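Local coordinates for protein L-ribulose 3-epimerase (Methylomonas sp. DH-1, PDB 7CJ7) that catalyses the reversible, manganese-dependent epimerization of ketoses at C3, working fastest on L-ribulose and also converting D-ribulose, D-allulose and D-fructose, as a homodimeric TIM barrel, at residues F181-Y187 and L207-G213; E107-Y113 and N148-V154; T164-L169 and K198-A203. All blocks are in the same frame, centred on the assembly; numbering follows the deposited sequence.

Contact 1: F181-Y187 and L207-G213; sequences FLHLDTY and LGYVHIG. With MN (manganese (II) ion), chain D; SOL (L-sorbose), chain C.
His183 and His211 meet on the inner face of the barrel because their first torsions differ: CG of His183 stands anti to its own N (chi1 170°), that of His211 anti to its carbonyl carbon (chi1 -78°). The edge of the His183 ring is thereby turned to the face of His211 in a T-shaped pair with planes 85° apart, NE2 of His183 lying 3.3 Å from CD2 of His211. The edge of Tyr209 in turn meets the face of His183, CD1 lying 3.6 Å from NE2 of His183, while its CB makes a CH-pi contact over the His183 ring. ND1 of His183 accepts from the backbone N of Gly110, which sets the rotation of the ring. With an alanine in its place, the ring that takes the edge of Tyr209 on its face and sets its own edge on His211 would be gone, and the metal-binding imidazole would probably be freer to tilt. Parallel strands 181-185 and 207-212 carry these rings, joined by bonds such as His211 N to Leu184 O (2.9 Å); a beta bulge between Leu182 and His183 shifts the register by one. At the end of the strand, Asp185 N-caps the helix that follows, its OD1 accepting from Tyr187 N, and Thr186 OG1 donates to Gly213 O at 2.7 Å. Manganese is bound by Asp185 OD2 at 2.0 Å and by His211 ND1 at 2.2 Å; Glu152, Glu246 and L-sorbose O2 and O3 complete the site. His211 NE2 is hydrogen-bonded to Glu41, which also takes Tyr209 OH. An acidic partner on the far side of the imidazole probably strengthens ND1 as a metal ligand and fixes the ring's rotation.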
loop_
_atom_site.group_PDB
_atom_site.type_symbol
_atom_site.label_atom_id
_atom_site.label_comp_id
_atom_site.label_asym_id
_atom_site.label_seq_id
_atom_site.Cartn_x
_atom_site.Cartn_y
_atom_site.Cartn_z
ATOM N N PHE A 181 -18.524 -15.320 -2.303
ATOM C CA PHE A 181 -18.153 -14.587 -3.535
ATOM C C PHE A 181 -16.843 -13.833 -3.316
ATOM O O PHE A 181 -16.420 -13.612 -2.154
ATOM C CB PHE A 181 -19.253 -13.600 -3.937
ATOM C CG PHE A 181 -20.545 -14.256 -4.334
ATOM C CD1 PHE A 181 -21.503 -14.562 -3.377
ATOM C CD2 PHE A 181 -20.812 -14.555 -5.658
ATOM C CE1 PHE A 181 -22.695 -15.165 -3.738
ATOM C CE2 PHE A 181 -22.004 -15.162 -6.014
ATOM C CZ PHE A 181 -22.939 -15.470 -5.052
ATOM N N LEU A 182 -16.240 -13.429 -4.429
ATOM C CA LEU A 182 -15.085 -12.508 -4.443
ATOM C C LEU A 182 -15.609 -11.073 -4.325
ATOM O O LEU A 182 -16.697 -10.754 -4.851
ATOM C CB LEU A 182 -14.322 -12.711 -5.750
ATOM C CG LEU A 182 -12.976 -12.008 -5.846
ATOM C CD1 LEU A 182 -11.974 -12.682 -4.931
ATOM C CD2 LEU A 182 -12.479 -11.999 -7.281
ATOM N N HIS A 183 -14.850 -10.240 -3.643
ATOM C CA HIS A 183 -15.111 -8.788 -3.506
ATOM C C HIS A 183 -13.851 -8.068 -3.984
ATOM O O HIS A 183 -12.777 -8.357 -3.441
ATOM C CB HIS A 183 -15.533 -8.521 -2.057
ATOM C CG HIS A 183 -15.628 -7.093 -1.650
ATOM N ND1 HIS A 183 -15.912 -6.741 -0.343
ATOM C CD2 HIS A 183 -15.463 -5.938 -2.336
ATOM C CE1 HIS A 183 -15.919 -5.426 -0.239
ATOM N NE2 HIS A 183 -15.657 -4.906 -1.452
ATOM N N LEU A 184 -13.961 -7.245 -5.030
ATOM C CA LEU A 184 -12.806 -6.503 -5.586
ATOM C C LEU A 184 -12.958 -5.028 -5.234
ATOM O O LEU A 184 -14.107 -4.543 -5.162
ATOM C CB LEU A 184 -12.712 -6.702 -7.097
ATOM C CG LEU A 184 -12.261 -8.091 -7.548
ATOM C CD1 LEU A 184 -12.275 -8.165 -9.063
ATOM C CD2 LEU A 184 -10.866 -8.420 -7.028
ATOM N N ASP A 185 -11.827 -4.370 -5.009
ATOM C CA ASP A 185 -11.751 -2.950 -4.581
ATOM C C ASP A 185 -10.687 -2.269 -5.441
ATOM O O ASP A 185 -9.521 -2.705 -5.397
ATOM C CB ASP A 185 -11.452 -2.887 -3.084
ATOM C CG ASP A 185 -11.338 -1.476 -2.532
ATOM O OD1 ASP A 185 -10.836 -0.610 -3.246
ATOM O OD2 ASP A 185 -11.747 -1.280 -1.386
ATOM N N THR A 186 -11.065 -1.259 -6.225
ATOM C CA THR A 186 -10.160 -0.656 -7.239
ATOM C C THR A 186 -8.907 -0.086 -6.556
ATOM O O THR A 186 -7.850 -0.076 -7.196
ATOM C CB THR A 186 -10.882 0.392 -8.088
ATOM O OG1 THR A 186 -11.427 1.406 -7.239
ATOM C CG2 THR A 186 -11.974 -0.224 -8.936
ATOM N N TYR A 187 -9.011 0.400 -5.320
ATOM C CA TYR A 187 -7.846 0.945 -4.574
ATOM C C TYR A 187 -6.798 -0.160 -4.396
ATOM O O TYR A 187 -5.603 0.065 -4.648
ATOM C CB TYR A 187 -8.274 1.521 -3.225
ATOM C CG TYR A 187 -7.133 1.723 -2.262
ATOM C CD1 TYR A 187 -6.251 2.776 -2.401
ATOM C CD2 TYR A 187 -6.935 0.855 -1.202
ATOM C CE1 TYR A 187 -5.192 2.956 -1.523
ATOM C CE2 TYR A 187 -5.886 1.028 -0.312
ATOM C CZ TYR A 187 -5.028 2.098 -0.457
ATOM O OH TYR A 187 -3.988 2.274 0.411
ATOM N N LEU A 207 -17.773 -12.883 -8.895
ATOM C CA LEU A 207 -17.625 -11.498 -8.383
ATOM C C LEU A 207 -18.971 -11.071 -7.803
ATOM O O LEU A 207 -19.952 -10.937 -8.570
ATOM C CB LEU A 207 -17.173 -10.540 -9.488
ATOM C CG LEU A 207 -16.958 -9.094 -9.028
ATOM C CD1 LEU A 207 -15.888 -9.010 -7.950
ATOM C CD2 LEU A 207 -16.592 -8.184 -10.196
ATOM N N GLY A 208 -19.025 -10.907 -6.487
ATOM C CA GLY A 208 -20.293 -10.642 -5.780
ATOM C C GLY A 208 -20.382 -9.239 -5.212
ATOM O O GLY A 208 -21.479 -8.873 -4.750
ATOM N N TYR A 209 -19.293 -8.470 -5.203
ATOM C CA TYR A 209 -19.271 -7.137 -4.537
ATOM C C TYR A 209 -18.090 -6.318 -5.065
ATOM O O TYR A 209 -17.018 -6.879 -5.344
ATOM C CB TYR A 209 -19.195 -7.311 -3.014
ATOM C CG TYR A 209 -19.862 -6.232 -2.193
ATOM C CD1 TYR A 209 -19.261 -5.002 -1.981
ATOM C CD2 TYR A 209 -21.093 -6.449 -1.596
ATOM C CE1 TYR A 209 -19.877 -4.017 -1.222
ATOM C CE2 TYR A 209 -21.720 -5.479 -0.834
ATOM C CZ TYR A 209 -21.109 -4.255 -0.634
ATOM O OH TYR A 209 -21.724 -3.289 0.135
ATOM N N VAL A 210 -18.293 -5.008 -5.175
ATOM C CA VAL A 210 -17.299 -4.069 -5.748
ATOM C C VAL A 210 -17.199 -2.826 -4.865
ATOM O O VAL A 210 -18.248 -2.252 -4.499
ATOM C CB VAL A 210 -17.656 -3.695 -7.195
ATOM C CG1 VAL A 210 -16.845 -2.497 -7.656
ATOM C CG2 VAL A 210 -17.487 -4.876 -8.131
ATOM N N HIS A 211 -15.967 -2.455 -4.528
ATOM C CA HIS A 211 -15.614 -1.125 -3.980
ATOM C C HIS A 211 -14.924 -0.295 -5.055
ATOM O O HIS A 211 -13.972 -0.793 -5.711
ATOM C CB HIS A 211 -14.735 -1.235 -2.743
ATOM C CG HIS A 211 -15.503 -1.598 -1.521
ATOM N ND1 HIS A 211 -14.889 -1.770 -0.301
ATOM C CD2 HIS A 211 -16.822 -1.821 -1.326
ATOM C CE1 HIS A 211 -15.800 -2.033 0.613
ATOM N NE2 HIS A 211 -16.995 -2.101 0.006
ATOM N N ILE A 212 -15.381 0.951 -5.167
ATOM C CA ILE A 212 -14.785 1.995 -6.036
ATOM C C ILE A 212 -14.027 2.940 -5.111
ATOM O O ILE A 212 -14.678 3.661 -4.325
ATOM C CB ILE A 212 -15.858 2.718 -6.864
ATOM C CG1 ILE A 212 -16.684 1.744 -7.706
ATOM C CG2 ILE A 212 -15.234 3.821 -7.705
ATOM C CD1 ILE A 212 -15.860 0.877 -8.631
ATOM N N GLY A 213 -12.704 2.875 -5.170
ATOM C CA GLY A 213 -11.787 3.769 -4.442
ATOM C C GLY A 213 -10.711 4.305 -5.365
ATOM O O GLY A 213 -10.158 3.525 -6.172
HETATM MN MN MN D . -12.779 -1.704 0.284
HETATM C C1 SOL C . -10.014 -1.705 3.634
HETATM O O1 SOL C . -8.866 -1.169 3.020
HETATM C C2 SOL C . -11.194 -1.691 2.716
HETATM O O2 SOL C . -11.039 -1.628 1.509
HETATM C C3 SOL C . -12.587 -1.704 3.328
HETATM O O3 SOL C . -13.547 -2.127 2.387
HETATM C C4 SOL C . -12.640 -2.581 4.575
HETATM O O4 SOL C . -12.318 -3.928 4.220
HETATM C C5 SOL C . -14.003 -2.578 5.269
HETATM O O5 SOL C . -14.007 -3.560 6.305
HETATM C C6 SOL C . -14.376 -1.238 5.867
HETATM O O6 SOL C . -15.678 -1.295 6.457
#

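Contact 2: E107-Y113 and N148-V154. With MN (manganese (II) ion), chain D; SOL (L-sorbose), chain C.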
loop_
_atom_site.group_PDB
_atom_site.type_symbol
_atom_site.label_atom_id
_atom_site.label_comp_id
_atom_site.label_asym_id
_atom_site.label_seq_id
_atom_site.Cartn_x
_atom_site.Cartn_y
_atom_site.Cartn_z
ATOM N N GLU A 107 -25.766 -8.816 2.133
ATOM C CA GLU A 107 -24.317 -8.912 1.800
ATOM C C GLU A 107 -23.465 -8.562 3.019
ATOM O O GLU A 107 -23.585 -7.429 3.527
ATOM C CB GLU A 107 -23.965 -7.986 0.636
ATOM C CG GLU A 107 -24.775 -8.256 -0.616
ATOM C CD GLU A 107 -24.456 -9.563 -1.325
ATOM O OE1 GLU A 107 -23.371 -10.140 -1.060
ATOM O OE2 GLU A 107 -25.291 -9.999 -2.160
ATOM N N LEU A 108 -22.653 -9.522 3.475
ATOM C CA LEU A 108 -21.584 -9.277 4.468
ATOM C C LEU A 108 -20.259 -9.355 3.722
ATOM O O LEU A 108 -19.958 -10.420 3.171
ATOM C CB LEU A 108 -21.635 -10.321 5.585
ATOM C CG LEU A 108 -20.526 -10.167 6.622
ATOM C CD1 LEU A 108 -20.719 -8.874 7.386
ATOM C CD2 LEU A 108 -20.475 -11.344 7.575
ATOM N N CYS A 109 -19.526 -8.247 3.642
ATOM C CA CYS A 109 -18.329 -8.159 2.776
ATOM C C CYS A 109 -17.152 -7.564 3.553
ATOM O O CYS A 109 -17.266 -7.337 4.768
ATOM C CB CYS A 109 -18.653 -7.378 1.508
ATOM S SG CYS A 109 -18.927 -5.610 1.785
ATOM N N GLY A 110 -16.018 -7.405 2.880
ATOM C CA GLY A 110 -14.802 -6.868 3.500
ATOM C C GLY A 110 -13.823 -7.960 3.900
ATOM O O GLY A 110 -13.866 -9.079 3.347
ATOM N N VAL A 111 -12.927 -7.620 4.817
ATOM C CA VAL A 111 -11.822 -8.514 5.238
ATOM C C VAL A 111 -12.346 -9.379 6.383
ATOM O O VAL A 111 -11.990 -9.140 7.553
ATOM C CB VAL A 111 -10.566 -7.696 5.581
ATOM C CG1 VAL A 111 -9.410 -8.603 5.981
ATOM C CG2 VAL A 111 -10.172 -6.823 4.398
ATOM N N ILE A 112 -13.187 -10.350 6.032
ATOM C CA ILE A 112 -13.924 -11.199 7.010
ATOM C C ILE A 112 -13.151 -12.496 7.254
ATOM O O ILE A 112 -13.597 -13.277 8.091
ATOM C CB ILE A 112 -15.359 -11.467 6.520
ATOM C CG1 ILE A 112 -15.384 -12.034 5.098
ATOM C CG2 ILE A 112 -16.211 -10.214 6.632
ATOM C CD1 ILE A 112 -16.762 -12.446 4.634
ATOM N N TYR A 113 -12.041 -12.713 6.542
ATOM C CA TYR A 113 -11.324 -14.010 6.498
ATOM C C TYR A 113 -9.979 -13.915 7.235
ATOM O O TYR A 113 -9.263 -14.923 7.302
ATOM C CB TYR A 113 -11.119 -14.432 5.040
ATOM C CG TYR A 113 -10.441 -13.372 4.222
ATOM C CD1 TYR A 113 -9.060 -13.288 4.184
ATOM C CD2 TYR A 113 -11.172 -12.421 3.527
ATOM C CE1 TYR A 113 -8.414 -12.300 3.459
ATOM C CE2 TYR A 113 -10.542 -11.436 2.784
ATOM C CZ TYR A 113 -9.158 -11.367 2.762
ATOM O OH TYR A 113 -8.520 -10.396 2.046
ATOM N N ASN A 148 -25.358 -13.586 1.533
ATOM C CA ASN A 148 -24.105 -13.897 0.802
ATOM C C ASN A 148 -22.923 -13.282 1.556
ATOM O O ASN A 148 -23.053 -12.158 2.091
ATOM C CB ASN A 148 -24.115 -13.366 -0.631
ATOM C CG ASN A 148 -25.263 -13.873 -1.470
ATOM O OD1 ASN A 148 -25.534 -15.068 -1.489
ATOM N ND2 ASN A 148 -25.917 -12.972 -2.187
ATOM N N ILE A 149 -21.778 -13.956 1.541
ATOM C CA ILE A 149 -20.513 -13.367 2.050
ATOM C C ILE A 149 -19.605 -13.099 0.850
ATOM O O ILE A 149 -19.551 -13.922 -0.077
ATOM C CB ILE A 149 -19.850 -14.234 3.129
ATOM C CG1 ILE A 149 -19.289 -15.548 2.580
ATOM C CG2 ILE A 149 -20.834 -14.471 4.264
ATOM C CD1 ILE A 149 -18.475 -16.314 3.607
ATOM N N ASP A 150 -18.951 -11.945 0.870
ATOM C CA ASP A 150 -18.063 -11.486 -0.220
ATOM C C ASP A 150 -16.704 -11.186 0.412
ATOM O O ASP A 150 -16.623 -10.284 1.273
ATOM C CB ASP A 150 -18.682 -10.292 -0.944
ATOM C CG ASP A 150 -20.172 -10.449 -1.194
ATOM O OD1 ASP A 150 -20.537 -11.083 -2.215
ATOM O OD2 ASP A 150 -20.960 -9.949 -0.350
ATOM N N LEU A 151 -15.686 -11.936 0.013
ATOM C CA LEU A 151 -14.332 -11.874 0.608
ATOM C C LEU A 151 -13.524 -10.827 -0.158
ATOM O O LEU A 151 -13.245 -11.026 -1.363
ATOM C CB LEU A 151 -13.707 -13.266 0.523
ATOM C CG LEU A 151 -14.269 -14.312 1.490
ATOM C CD1 LEU A 151 -15.724 -14.652 1.219
ATOM C CD2 LEU A 151 -13.431 -15.566 1.430
ATOM N N GLU A 152 -13.210 -9.719 0.508
ATOM C CA GLU A 152 -12.536 -8.572 -0.132
ATOM C C GLU A 152 -11.035 -8.858 -0.237
ATOM O O GLU A 152 -10.361 -8.979 0.797
ATOM C CB GLU A 152 -12.778 -7.285 0.644
ATOM C CG GLU A 152 -12.364 -6.070 -0.145
ATOM C CD GLU A 152 -12.612 -4.770 0.591
ATOM O OE1 GLU A 152 -12.991 -4.817 1.801
ATOM O OE2 GLU A 152 -12.444 -3.726 -0.040
ATOM N N VAL A 153 -10.539 -8.907 -1.464
ATOM C CA VAL A 153 -9.084 -8.957 -1.776
ATOM C C VAL A 153 -8.495 -7.594 -1.427
ATOM O O VAL A 153 -8.982 -6.579 -1.941
ATOM C CB VAL A 153 -8.875 -9.310 -3.255
ATOM C CG1 VAL A 153 -7.401 -9.283 -3.619
ATOM C CG2 VAL A 153 -9.517 -10.652 -3.576
ATOM N N VAL A 154 -7.497 -7.552 -0.560
ATOM C CA VAL A 154 -6.892 -6.249 -0.185
ATOM C C VAL A 154 -5.384 -6.359 -0.359
ATOM O O VAL A 154 -4.863 -7.471 -0.576
ATOM C CB VAL A 154 -7.280 -5.814 1.238
ATOM C CG1 VAL A 154 -8.771 -5.538 1.351
ATOM C CG2 VAL A 154 -6.825 -6.837 2.268
HETATM MN MN MN D . -12.779 -1.704 0.284
HETATM C C1 SOL C . -10.014 -1.705 3.634
HETATM O O1 SOL C . -8.866 -1.169 3.020
HETATM C C2 SOL C . -11.194 -1.691 2.716
HETATM O O2 SOL C . -11.039 -1.628 1.509
HETATM C C3 SOL C . -12.587 -1.704 3.328
HETATM O O3 SOL C . -13.547 -2.127 2.387
HETATM C C4 SOL C . -12.640 -2.581 4.575
HETATM O O4 SOL C . -12.318 -3.928 4.220
HETATM C C5 SOL C . -14.003 -2.578 5.269
HETATM O O5 SOL C . -14.007 -3.560 6.305
HETATM C C6 SOL C . -14.376 -1.238 5.867
HETATM O O6 SOL C . -15.678 -1.295 6.457
#
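The Tyr113 ring presents its edge to the backbone of Glu152, whose O lies in the ring plane and receives the phenol hydrogen bond from OH at 2.6 Å. CG1 of Val111 sits over one face, offset toward the rim, and Leu151 CB approaches CD2 obliquely. CG of Tyr113 lies between its own N and carbonyl carbon (chi1 54°), which folds the ring back across the end of strand 148-152. At the other end two carboxylates, their planes 36° apart, almost touch: Glu107 OE1 is 2.5 Å from Asp150 OD2, close enough that one acid probably holds a proton. Lys5 forms salt bridges with both, probably easing the crowding of charge. Glu107 OE2 accepts from Asn148 ND2 in a nearly straight bond (174°), met from above the carboxylate plane though within the amide plane, while Asn148 OD1 accepts from the backbone N of Phe3. Between these ends run parallel-strand bonds, Leu108 N to Asn148 O and Asp150 N to Leu108 O; farther along, Glu152 N reaches Gly110 O. On the helix-facing side, Ile112 CD1 packs on Ile149 CB at 3.9 Å. Glu152 extends fully into the pocket, where OE2 binds manganese at 2.1 Å and OE1 accepts from O4 of L-sorbose at 2.7 Å; Val111 CG2 touches both that O4 and Val154 CG1. Strands 107-112 and 148-152, with helix 125-143 between them, form one beta-alpha-beta unit of the TIM barrel, and its C-terminal end supplies Glu152, a metal ligand and, by analogy with relatives, probably a proton donor or acceptor in epimerization.

Contact 3: T164-L169 and K198-A203; sequences TGLEGL and KSVLAA
This is helix-to-helix packing on the outer layer of the barrel, between the first turns of helix 165-175 and the short helix 198-203, whose local axes run 27° apart in direction and approach to 9.2 Å. The approach is tightest at Gly165, where Ser199 OG comes to 3.2 Å from its CA; a side chain on Gly165 would run into Ser199 CB. Beside this close approach, two leucines do most of the apolar packing. The branches of Leu166 part, CD1 resting on the aliphatic CE of Lys198 at 3.6 Å and CD2 on the methyl of Ala202, also at 3.6 Å. With CG anti to its carbonyl carbon (chi1 -70°), Leu169 carries CD1 onto the backbone of Ala203, 3.6 Å from its N, and CD2 against the Ala203 methyl. Thr164 N-caps its helix, OG1 accepting from Glu167 N. Glu193 ties the polar end together, its carboxylate hydrogen-bonded to both Ser199 OG and Gly165 N. Lys198, Leu166 and Ala202 lie on the solvent-exposed side. At the start of helix 165-175, Arg265 of the second subunit packs on Thr164 and Glu167. Inward, Leu169 and Ala203 rest on Leu182 of strand 180-185, and Val200 turns to Leu184 and helix 227-236.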
loop_
_atom_site.group_PDB
_atom_site.type_symbol
_atom_site.label_atom_id
_atom_site.label_comp_id
_atom_site.label_asym_id
_atom_site.label_seq_id
_atom_site.Cartn_x
_atom_site.Cartn_y
_atom_site.Cartn_z
ATOM N N THR A 164 -4.602 -10.706 -4.690
ATOM C CA THR A 164 -5.139 -10.564 -6.067
ATOM C C THR A 164 -6.447 -11.338 -6.213
ATOM O O THR A 164 -6.666 -12.302 -5.466
ATOM C CB THR A 164 -4.167 -11.056 -7.147
ATOM O OG1 THR A 164 -4.073 -12.480 -7.080
ATOM C CG2 THR A 164 -2.794 -10.441 -7.021
ATOM N N GLY A 165 -7.287 -10.925 -7.157
ATOM C CA GLY A 165 -8.535 -11.636 -7.475
ATOM C C GLY A 165 -8.259 -13.093 -7.810
ATOM O O GLY A 165 -9.025 -13.956 -7.374
ATOM N N LEU A 166 -7.176 -13.377 -8.535
ATOM C CA LEU A 166 -6.827 -14.767 -8.932
ATOM C C LEU A 166 -6.557 -15.609 -7.675
ATOM O O LEU A 166 -7.031 -16.760 -7.612
ATOM C CB LEU A 166 -5.620 -14.737 -9.868
ATOM C CG LEU A 166 -5.799 -13.911 -11.140
ATOM C CD1 LEU A 166 -4.619 -14.108 -12.086
ATOM C CD2 LEU A 166 -7.107 -14.258 -11.838
ATOM N N GLU A 167 -5.828 -15.069 -6.698
ATOM C CA GLU A 167 -5.591 -15.777 -5.417
ATOM C C GLU A 167 -6.920 -15.959 -4.681
ATOM O O GLU A 167 -7.131 -17.042 -4.094
ATOM C CB GLU A 167 -4.596 -15.028 -4.539
ATOM C CG GLU A 167 -3.188 -15.092 -5.065
ATOM C CD GLU A 167 -2.168 -14.515 -4.107
ATOM O OE1 GLU A 167 -2.554 -13.626 -3.300
ATOM O OE2 GLU A 167 -0.999 -14.935 -4.178
ATOM N N GLY A 168 -7.785 -14.946 -4.685
ATOM C CA GLY A 168 -9.097 -15.043 -4.021
ATOM C C GLY A 168 -9.942 -16.149 -4.637
ATOM O O GLY A 168 -10.669 -16.841 -3.897
ATOM N N LEU A 169 -9.879 -16.320 -5.953
ATOM C CA LEU A 169 -10.706 -17.338 -6.657
ATOM C C LEU A 169 -10.213 -18.756 -6.305
ATOM O O LEU A 169 -11.059 -19.629 -6.110
ATOM C CB LEU A 169 -10.688 -17.064 -8.162
ATOM C CG LEU A 169 -11.449 -15.815 -8.603
ATOM C CD1 LEU A 169 -11.203 -15.532 -10.073
ATOM C CD2 LEU A 169 -12.939 -15.948 -8.323
ATOM N N LYS A 198 -8.082 -8.418 -15.642
ATOM C CA LYS A 198 -7.742 -9.866 -15.560
ATOM C C LYS A 198 -8.589 -10.564 -14.486
ATOM O O LYS A 198 -9.200 -11.614 -14.797
ATOM C CB LYS A 198 -6.235 -9.989 -15.304
ATOM C CG LYS A 198 -5.636 -11.387 -15.378
ATOM C CD LYS A 198 -4.110 -11.345 -15.394
ATOM C CE LYS A 198 -3.425 -12.666 -15.110
ATOM N NZ LYS A 198 -3.658 -13.663 -16.177
ATOM N N SER A 199 -8.632 -10.032 -13.261
ATOM C CA SER A 199 -9.319 -10.680 -12.112
ATOM C C SER A 199 -10.833 -10.644 -12.307
ATOM O O SER A 199 -11.509 -11.618 -11.927
ATOM C CB SER A 199 -8.906 -10.057 -10.808
ATOM O OG SER A 199 -7.665 -10.602 -10.398
ATOM N N VAL A 200 -11.352 -9.557 -12.869
ATOM C CA VAL A 200 -12.814 -9.396 -13.103
ATOM C C VAL A 200 -13.245 -10.449 -14.128
ATOM O O VAL A 200 -14.232 -11.128 -13.889
ATOM C CB VAL A 200 -13.166 -7.980 -13.585
ATOM C CG1 VAL A 200 -14.611 -7.892 -14.054
ATOM C CG2 VAL A 200 -12.882 -6.942 -12.514
ATOM N N LEU A 201 -12.534 -10.556 -15.251
ATOM C CA LEU A 201 -12.867 -11.531 -16.319
ATOM C C LEU A 201 -12.769 -12.957 -15.760
ATOM O O LEU A 201 -13.647 -13.768 -16.082
ATOM C CB LEU A 201 -11.929 -11.316 -17.510
ATOM C CG LEU A 201 -11.988 -9.927 -18.149
ATOM C CD1 LEU A 201 -11.058 -9.829 -19.348
ATOM C CD2 LEU A 201 -13.407 -9.574 -18.559
ATOM N N ALA A 202 -11.765 -13.247 -14.927
ATOM C CA ALA A 202 -11.564 -14.592 -14.351
ATOM C C ALA A 202 -12.725 -14.915 -13.406
ATOM O O ALA A 202 -13.195 -16.072 -13.420
ATOM C CB ALA A 202 -10.236 -14.676 -13.648
ATOM N N ALA A 203 -13.188 -13.935 -12.626
ATOM C CA ALA A 203 -14.215 -14.119 -11.572
ATOM C C ALA A 203 -15.582 -14.400 -12.208
ATOM O O ALA A 203 -16.274 -15.331 -11.761
ATOM C CB ALA A 203 -14.258 -12.909 -10.675
#

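Contacts 1 and 2 belong to the buried barrel wall and contact 3 to its partly exposed helical jacket. The first two are adjacent in one parallel sheet: strand 148-152 pairs with strand 180-185 through the backbone of Phe181, and both contacts deliver ligands to the same manganese and sugar. On the inner face contact 1 sets aromatic and metal-binding side chains, contact 2 mainly acids. Contact 3, with its centre about 16 Å from that of the chain, relies mainly on small and aliphatic side chains. It meets contact 1 on the sheet's outer side, where Leu182 and Leu184 pack against its helices, and touches contact 2 through Val153.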